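Local coordinates for metallo-beta-lactamase family protein (Thermus thermophilus, PDB 2ZO4), which probably acts as a zinc-dependent hydrolase of the metallo-beta-lactamase superfamily, with two zinc ions bound in its presumed active site, its natural substrate not being established, at residues Trp167-His175 and Ala188-Asn199; Glu208-Arg216 and Ala294-Glu302. All coordinates share one frame; numbering follows the deposited sequence.

Interaction 1: residues Trp167-His175 and Ala188-Asn199. With ZN (zinc ion), chain B; ZN (zinc ion), chain C.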
# COMPACT_ATOMS: atom_id res chain seq x y z
N TRP A 167 -2.72 -11.42 4.55
CA TRP A 167 -2.38 -11.07 3.18
C TRP A 167 -3.60 -10.45 2.52
O TRP A 167 -4.66 -11.08 2.42
CB TRP A 167 -1.90 -12.30 2.40
CG TRP A 167 -1.50 -12.04 0.97
CD1 TRP A 167 -0.82 -10.96 0.48
CD2 TRP A 167 -1.73 -12.91 -0.15
NE1 TRP A 167 -0.63 -11.09 -0.87
CE2 TRP A 167 -1.17 -12.28 -1.28
CE3 TRP A 167 -2.35 -14.16 -0.30
CZ2 TRP A 167 -1.22 -12.86 -2.56
CZ3 TRP A 167 -2.40 -14.73 -1.57
CH2 TRP A 167 -1.84 -14.08 -2.68
N THR A 168 -3.45 -9.19 2.12
CA THR A 168 -4.53 -8.41 1.54
C THR A 168 -4.06 -7.73 0.24
O THR A 168 -3.85 -6.51 0.21
CB THR A 168 -5.07 -7.36 2.54
OG1 THR A 168 -3.98 -6.85 3.33
CG2 THR A 168 -6.12 -7.98 3.48
N PRO A 169 -3.88 -8.53 -0.83
CA PRO A 169 -3.39 -8.02 -2.11
C PRO A 169 -4.39 -7.08 -2.77
O PRO A 169 -5.59 -7.14 -2.48
CB PRO A 169 -3.20 -9.28 -2.95
CG PRO A 169 -4.18 -10.26 -2.37
CD PRO A 169 -4.16 -9.98 -0.90
N GLY A 170 -3.90 -6.21 -3.66
CA GLY A 170 -4.74 -5.24 -4.35
C GLY A 170 -4.07 -3.89 -4.41
O GLY A 170 -3.61 -3.46 -5.47
N HIS A 171 -4.01 -3.21 -3.27
CA HIS A 171 -3.26 -1.97 -3.15
C HIS A 171 -1.77 -2.20 -3.43
O HIS A 171 -1.12 -1.37 -4.07
CB HIS A 171 -3.46 -1.37 -1.76
CG HIS A 171 -2.70 -0.09 -1.55
ND1 HIS A 171 -3.11 1.11 -2.09
CD2 HIS A 171 -1.56 0.17 -0.87
CE1 HIS A 171 -2.25 2.05 -1.75
NE2 HIS A 171 -1.31 1.51 -1.00
N ALA A 172 -1.25 -3.32 -2.94
CA ALA A 172 0.07 -3.82 -3.33
C ALA A 172 -0.00 -5.33 -3.33
O ALA A 172 -0.84 -5.92 -2.64
CB ALA A 172 1.15 -3.32 -2.36
N ASP A 173 0.87 -5.97 -4.11
CA ASP A 173 0.80 -7.41 -4.33
C ASP A 173 0.96 -8.23 -3.05
O ASP A 173 0.19 -9.15 -2.79
CB ASP A 173 1.82 -7.83 -5.40
CG ASP A 173 1.64 -7.05 -6.70
OD1 ASP A 173 0.59 -7.23 -7.35
OD2 ASP A 173 2.54 -6.26 -7.06
N GLY A 174 1.97 -7.89 -2.25
CA GLY A 174 2.20 -8.54 -0.96
C GLY A 174 1.82 -7.63 0.19
O GLY A 174 2.52 -7.56 1.20
N HIS A 175 0.71 -6.92 0.03
CA HIS A 175 0.22 -6.10 1.12
C HIS A 175 -0.26 -6.99 2.25
O HIS A 175 -0.99 -7.97 2.03
CB HIS A 175 -0.88 -5.15 0.66
CG HIS A 175 -1.32 -4.19 1.73
ND1 HIS A 175 -2.21 -4.53 2.71
CD2 HIS A 175 -0.95 -2.91 1.97
CE1 HIS A 175 -2.39 -3.50 3.52
NE2 HIS A 175 -1.64 -2.50 3.09
N ALA A 188 -4.44 -1.93 9.52
CA ALA A 188 -4.91 -2.24 8.18
C ALA A 188 -3.96 -1.89 7.05
O ALA A 188 -4.17 -2.32 5.91
CB ALA A 188 -6.27 -1.58 7.94
N GLY A 189 -2.92 -1.11 7.34
CA GLY A 189 -2.05 -0.56 6.30
C GLY A 189 -2.88 0.26 5.33
O GLY A 189 -3.73 1.04 5.76
N ASP A 190 -2.65 0.09 4.04
CA ASP A 190 -3.46 0.77 3.03
C ASP A 190 -4.49 -0.14 2.35
O ASP A 190 -4.93 0.15 1.25
CB ASP A 190 -2.58 1.44 1.98
CG ASP A 190 -1.73 2.57 2.54
OD1 ASP A 190 -1.80 2.86 3.76
OD2 ASP A 190 -0.97 3.16 1.75
N ALA A 191 -4.86 -1.24 3.00
CA ALA A 191 -5.90 -2.13 2.46
C ALA A 191 -7.29 -1.50 2.62
O ALA A 191 -8.25 -1.87 1.93
CB ALA A 191 -5.86 -3.49 3.15
N LEU A 192 -7.37 -0.54 3.55
CA LEU A 192 -8.60 0.13 3.92
C LEU A 192 -8.24 1.54 4.40
O LEU A 192 -7.27 1.71 5.14
CB LEU A 192 -9.28 -0.63 5.07
CG LEU A 192 -10.80 -0.65 5.22
CD1 LEU A 192 -11.44 -1.51 4.14
CD2 LEU A 192 -11.18 -1.18 6.59
N LEU A 193 -8.99 2.54 3.95
CA LEU A 193 -8.85 3.92 4.42
C LEU A 193 -10.24 4.52 4.63
O LEU A 193 -11.18 4.12 3.95
CB LEU A 193 -8.06 4.77 3.42
CG LEU A 193 -6.60 4.45 3.10
CD1 LEU A 193 -6.10 5.33 1.96
CD2 LEU A 193 -5.70 4.59 4.33
N GLU A 194 -10.36 5.48 5.55
CA GLU A 194 -11.66 6.08 5.88
C GLU A 194 -12.21 7.13 4.91
O GLU A 194 -13.43 7.23 4.73
CB GLU A 194 -11.66 6.67 7.31
CG GLU A 194 -10.68 7.81 7.53
CD GLU A 194 -11.18 8.88 8.49
OE1 GLU A 194 -12.25 8.69 9.12
OE2 GLU A 194 -10.50 9.92 8.62
N LYS A 195 -11.35 7.93 4.29
CA LYS A 195 -11.85 9.09 3.53
C LYS A 195 -11.97 8.81 2.04
O LYS A 195 -12.99 9.11 1.41
CB LYS A 195 -10.96 10.32 3.78
N VAL A 196 -10.91 8.22 1.49
CA VAL A 196 -10.83 7.92 0.07
C VAL A 196 -10.60 6.43 -0.10
O VAL A 196 -10.53 5.68 0.88
CB VAL A 196 -9.65 8.70 -0.59
CG1 VAL A 196 -9.97 10.18 -0.68
CG2 VAL A 196 -8.35 8.47 0.18
N SER A 197 -10.49 5.99 -1.35
CA SER A 197 -10.03 4.65 -1.62
C SER A 197 -8.51 4.67 -1.70
O SER A 197 -7.94 5.56 -2.34
CB SER A 197 -10.61 4.10 -2.91
OG SER A 197 -10.08 2.81 -3.19
N PRO A 198 -7.86 3.70 -1.05
CA PRO A 198 -6.45 3.50 -1.34
C PRO A 198 -6.27 3.15 -2.81
O PRO A 198 -7.16 2.52 -3.41
CB PRO A 198 -6.05 2.32 -0.45
CG PRO A 198 -7.33 1.68 -0.03
CD PRO A 198 -8.35 2.77 -0.01
N ASN A 199 -5.15 3.56 -3.39
CA ASN A 199 -4.83 3.25 -4.78
C ASN A 199 -4.96 1.75 -5.06
O ASN A 199 -4.61 0.92 -4.23
CB ASN A 199 -3.40 3.71 -5.10
CG ASN A 199 -3.21 4.05 -6.58
OD1 ASN A 199 -3.80 5.00 -7.10
ND2 ASN A 199 -2.35 3.28 -7.25
ZN ZN B . 0.45 2.34 -0.23
ZN ZN C . 0.46 4.59 2.20
O HOH W 1 1.05 4.17 0.35
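In the dinuclear zinc site of the metallo-beta-lactamase fold, His171 and Asp190 meet where two loops at the ends of sheet strands come together. His171 NE2 binds the first zinc at 2.1 Å. Asp190 OD2 bridges the metals, 2.1 Å from the second zinc and a longer 2.6 Å from the first, and a water bound to both ions forms another bridge. His70 and His72 complete the first site; Asp74, His75 and His233 complete the second. CB of Asp190 lies over one face of the His171 imidazole in a CH-pi contact, with carboxylate and ring planes 70° apart. The ring is also fixed from behind: His171 ND1 donates to a lone pair of Asn199 O at 2.6 Å, which fixes the ring's rotation and leaves NE2 to face the zinc. His175 is a second-shell residue. With CG anti to the backbone N (chi1 -174°), its ring extends to the turn Ala188-Ala191, where His175 NE2 accepts from Asp190 N at 2.9 Å, which probably helps to position the bridging aspartate by its backbone. At the other ring nitrogen, Thr168 OG1 and His175 ND1 share a hydrogen bond of 3.0 Å, while CB of Ala191 packs 3.5 Å from His175 CE1.

Interaction 2: residues Glu208-Arg216 and Ala294-Glu302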
# COMPACT_ATOMS: atom_id res chain seq x y z
N GLU A 208 -1.81 -10.09 -12.09
CA GLU A 208 -2.60 -9.91 -13.31
C GLU A 208 -3.84 -9.00 -13.19
O GLU A 208 -4.08 -8.13 -14.03
CB GLU A 208 -3.01 -11.27 -13.89
N ASN A 209 -4.63 -9.21 -12.14
CA ASN A 209 -5.88 -8.47 -11.96
C ASN A 209 -5.95 -7.84 -10.57
O ASN A 209 -6.68 -8.33 -9.70
CB ASN A 209 -7.07 -9.41 -12.22
CG ASN A 209 -8.37 -8.67 -12.55
OD1 ASN A 209 -8.48 -7.46 -12.36
ND2 ASN A 209 -9.36 -9.42 -13.01
N PRO A 210 -5.18 -6.74 -10.35
CA PRO A 210 -5.08 -6.13 -9.02
C PRO A 210 -6.40 -5.70 -8.39
O PRO A 210 -6.55 -5.82 -7.17
CB PRO A 210 -4.17 -4.90 -9.26
CG PRO A 210 -4.21 -4.67 -10.73
CD PRO A 210 -4.35 -6.02 -11.33
N LEU A 211 -7.35 -5.20 -9.19
CA LEU A 211 -8.66 -4.78 -8.67
C LEU A 211 -9.47 -5.96 -8.12
O LEU A 211 -10.15 -5.84 -7.11
CB LEU A 211 -9.47 -4.01 -9.72
CG LEU A 211 -10.84 -3.47 -9.26
CD1 LEU A 211 -10.70 -2.55 -8.05
CD2 LEU A 211 -11.58 -2.76 -10.38
N LYS A 212 -9.39 -7.10 -8.81
CA LYS A 212 -10.04 -8.33 -8.35
C LYS A 212 -9.48 -8.79 -7.00
O LYS A 212 -10.24 -9.18 -6.12
CB LYS A 212 -9.90 -9.45 -9.40
CG LYS A 212 -10.74 -10.70 -9.10
CD LYS A 212 -10.82 -11.63 -10.30
CE LYS A 212 -11.60 -12.90 -9.96
NZ LYS A 212 -11.76 -13.78 -11.15
N ASP A 213 -8.16 -8.73 -6.85
CA ASP A 213 -7.50 -8.97 -5.56
C ASP A 213 -7.99 -8.00 -4.49
O ASP A 213 -8.26 -8.41 -3.36
CB ASP A 213 -5.98 -8.78 -5.68
CG ASP A 213 -5.29 -9.94 -6.37
OD1 ASP A 213 -5.79 -11.09 -6.31
OD2 ASP A 213 -4.22 -9.69 -6.97
N PHE A 214 -8.09 -6.72 -4.85
CA PHE A 214 -8.45 -5.66 -3.92
C PHE A 214 -9.86 -5.86 -3.37
O PHE A 214 -10.08 -5.70 -2.17
CB PHE A 214 -8.34 -4.28 -4.58
CG PHE A 214 -8.59 -3.13 -3.63
CD1 PHE A 214 -7.61 -2.74 -2.71
CD2 PHE A 214 -9.80 -2.44 -3.66
CE1 PHE A 214 -7.84 -1.68 -1.83
CE2 PHE A 214 -10.03 -1.37 -2.79
CZ PHE A 214 -9.05 -1.00 -1.87
N LEU A 215 -10.79 -6.21 -4.25
CA LEU A 215 -12.18 -6.42 -3.86
C LEU A 215 -12.35 -7.69 -3.01
O LEU A 215 -13.17 -7.72 -2.09
CB LEU A 215 -13.10 -6.43 -5.09
CG LEU A 215 -13.16 -5.11 -5.89
CD1 LEU A 215 -13.87 -5.28 -7.23
CD2 LEU A 215 -13.80 -3.98 -5.08
N ARG A 216 -11.56 -8.72 -3.30
CA ARG A 216 -11.57 -9.93 -2.47
C ARG A 216 -10.98 -9.65 -1.08
O ARG A 216 -11.43 -10.22 -0.09
CB ARG A 216 -10.84 -11.07 -3.17
CG ARG A 216 -10.86 -12.39 -2.41
CD ARG A 216 -11.30 -13.54 -3.31
NE ARG A 216 -12.75 -13.76 -3.25
CZ ARG A 216 -13.35 -14.67 -2.47
NH1 ARG A 216 -12.64 -15.46 -1.68
NH2 ARG A 216 -14.67 -14.78 -2.49
N ALA A 294 -5.88 -0.41 -14.03
CA ALA A 294 -6.38 -1.52 -13.21
C ALA A 294 -7.87 -1.78 -13.42
O ALA A 294 -8.31 -2.93 -13.48
CB ALA A 294 -6.11 -1.25 -11.73
N HIS A 295 -8.65 -0.70 -13.52
CA HIS A 295 -10.08 -0.81 -13.74
C HIS A 295 -10.41 -1.28 -15.16
O HIS A 295 -11.33 -2.08 -15.35
CB HIS A 295 -10.78 0.51 -13.42
CG HIS A 295 -10.94 0.76 -11.95
ND1 HIS A 295 -9.87 1.06 -11.13
CD2 HIS A 295 -12.03 0.74 -11.15
CE1 HIS A 295 -10.30 1.22 -9.89
NE2 HIS A 295 -11.61 1.03 -9.87
N LEU A 296 -9.66 -0.77 -16.13
CA LEU A 296 -9.81 -1.20 -17.52
C LEU A 296 -9.51 -2.70 -17.71
O LEU A 296 -10.22 -3.38 -18.45
CB LEU A 296 -8.91 -0.37 -18.44
CG LEU A 296 -9.38 1.06 -18.74
CD1 LEU A 296 -8.20 1.91 -19.21
CD2 LEU A 296 -10.51 1.07 -19.77
N GLU A 297 -8.47 -3.19 -17.06
CA GLU A 297 -8.08 -4.59 -17.19
C GLU A 297 -9.02 -5.53 -16.45
O GLU A 297 -9.19 -6.69 -16.84
CB GLU A 297 -6.61 -4.80 -16.78
CG GLU A 297 -5.61 -4.30 -17.83
CD GLU A 297 -5.77 -5.01 -19.18
OE1 GLU A 297 -5.32 -6.16 -19.31
OE2 GLU A 297 -6.34 -4.40 -20.12
N TYR A 298 -9.65 -5.02 -15.40
CA TYR A 298 -10.72 -5.73 -14.71
C TYR A 298 -11.93 -5.89 -15.63
O TYR A 298 -12.51 -6.98 -15.73
CB TYR A 298 -11.12 -4.96 -13.44
CG TYR A 298 -12.18 -5.63 -12.60
CD1 TYR A 298 -11.84 -6.52 -11.58
CD2 TYR A 298 -13.54 -5.36 -12.81
CE1 TYR A 298 -12.81 -7.13 -10.81
CE2 TYR A 298 -14.52 -5.97 -12.04
CZ TYR A 298 -14.15 -6.85 -11.04
OH TYR A 298 -15.11 -7.45 -10.27
N LEU A 299 -12.30 -4.80 -16.31
CA LEU A 299 -13.42 -4.80 -17.25
C LEU A 299 -13.16 -5.68 -18.47
O LEU A 299 -14.07 -6.33 -18.97
CB LEU A 299 -13.77 -3.38 -17.69
CG LEU A 299 -14.39 -2.45 -16.64
CD1 LEU A 299 -14.53 -1.04 -17.18
CD2 LEU A 299 -15.75 -2.97 -16.16
N ARG A 300 -11.91 -5.68 -18.93
CA ARG A 300 -11.51 -6.47 -20.10
C ARG A 300 -11.56 -7.95 -19.80
O ARG A 300 -12.00 -8.74 -20.63
CB ARG A 300 -10.12 -6.06 -20.60
CG ARG A 300 -9.82 -6.51 -22.03
CD ARG A 300 -8.56 -5.88 -22.60
NE ARG A 300 -7.34 -6.34 -21.94
CZ ARG A 300 -6.74 -7.51 -22.18
NH1 ARG A 300 -7.25 -8.37 -23.06
NH2 ARG A 300 -5.63 -7.82 -21.53
N GLU A 301 -11.13 -8.33 -18.59
CA GLU A 301 -11.17 -9.72 -18.15
C GLU A 301 -12.60 -10.24 -18.09
O GLU A 301 -12.87 -11.39 -18.42
CB GLU A 301 -10.45 -9.89 -16.80
CG GLU A 301 -10.13 -11.34 -16.42
CD GLU A 301 -11.29 -12.06 -15.75
OE1 GLU A 301 -12.19 -11.39 -15.19
OE2 GLU A 301 -11.31 -13.31 -15.76
N GLU A 302 -13.52 -9.37 -17.67
CA GLU A 302 -14.95 -9.70 -17.66
C GLU A 302 -15.57 -9.71 -19.06
O GLU A 302 -16.69 -10.18 -19.24
CB GLU A 302 -15.72 -8.73 -16.76
CG GLU A 302 -15.43 -8.90 -15.28
CD GLU A 302 -16.34 -8.06 -14.40
OE1 GLU A 302 -16.92 -7.06 -14.89
OE2 GLU A 302 -16.46 -8.39 -13.21
O HOH W 2 -7.40 -5.15 -12.22
O HOH W 3 -12.18 -9.15 -13.75
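Leu211 and Tyr298 form the centre of a nearly perpendicular helix-helix crossing: helix 210-216 and helix 294-301 pass 9.0 Å apart at a crossing angle of -92°, joining the metallo-beta-lactamase domain to the C-terminal helical region. One methyl group serves two rings. Leu211 CD2 sits over a face of His295, 3.8 Å from the ring centroid, and over a face of Tyr298, 4.1 Å from that centroid, a CH-pi contact with each. The phenol ring reaches across the first turn of the other helix because CG of Tyr298 is anti to its backbone N (chi1 -177°); Lys212 CB lies near CE1, and Leu215 CD1 packs 3.9 Å from the phenol oxygen OH of Tyr298. Beside this apolar patch, Pro210 CG meets Ala294 CB.

Asn209, the N-cap of helix 210-216, brings OD1 to the edge of the Tyr298 ring, 3.6 Å from CD1, with amide and ring planes 62° apart. No direct hydrogen bond links the segments; two waters do so, one at each end of the Asn209 amide. The first donates to OD1 and to Ala294 O while accepting from Leu211 N, an amide of the first helical turn. The second water accepts from Asn209 ND2 at 2.9 Å and donates to Tyr298 O and, at 2.7 Å, to Glu301 OE1.

Further out, Leu255 of helix 240-261 also touches Tyr298, and His295 is held through both ring nitrogens: ND1 bonds to Glu291 O, and NE2 to ND1 of His251 on helix 240-261.

Interaction 1 builds part of the dinuclear zinc site, whereas interaction 2 fastens the neighbouring helix 210-222 to helix 286-301; their centres are 15 Å apart. Helix 210-222 connects them: its Phe214 packs against the zinc-binding loops, with CD1 3.7 Å from His171 N and CZ 3.7 Å from Pro198 CG, while Asp213 CB lies 3.6 Å from Pro169 O. Leu211, about one turn before Phe214, points toward helix 286-301. Direct touch with the metals is absent from interaction 2: the side chain of Pro210 lies about 12 Å from a zinc ion and about 8 Å from that of His171. Asn199 of interaction 1 also touches Phe287 and Glu291 of helix 286-301.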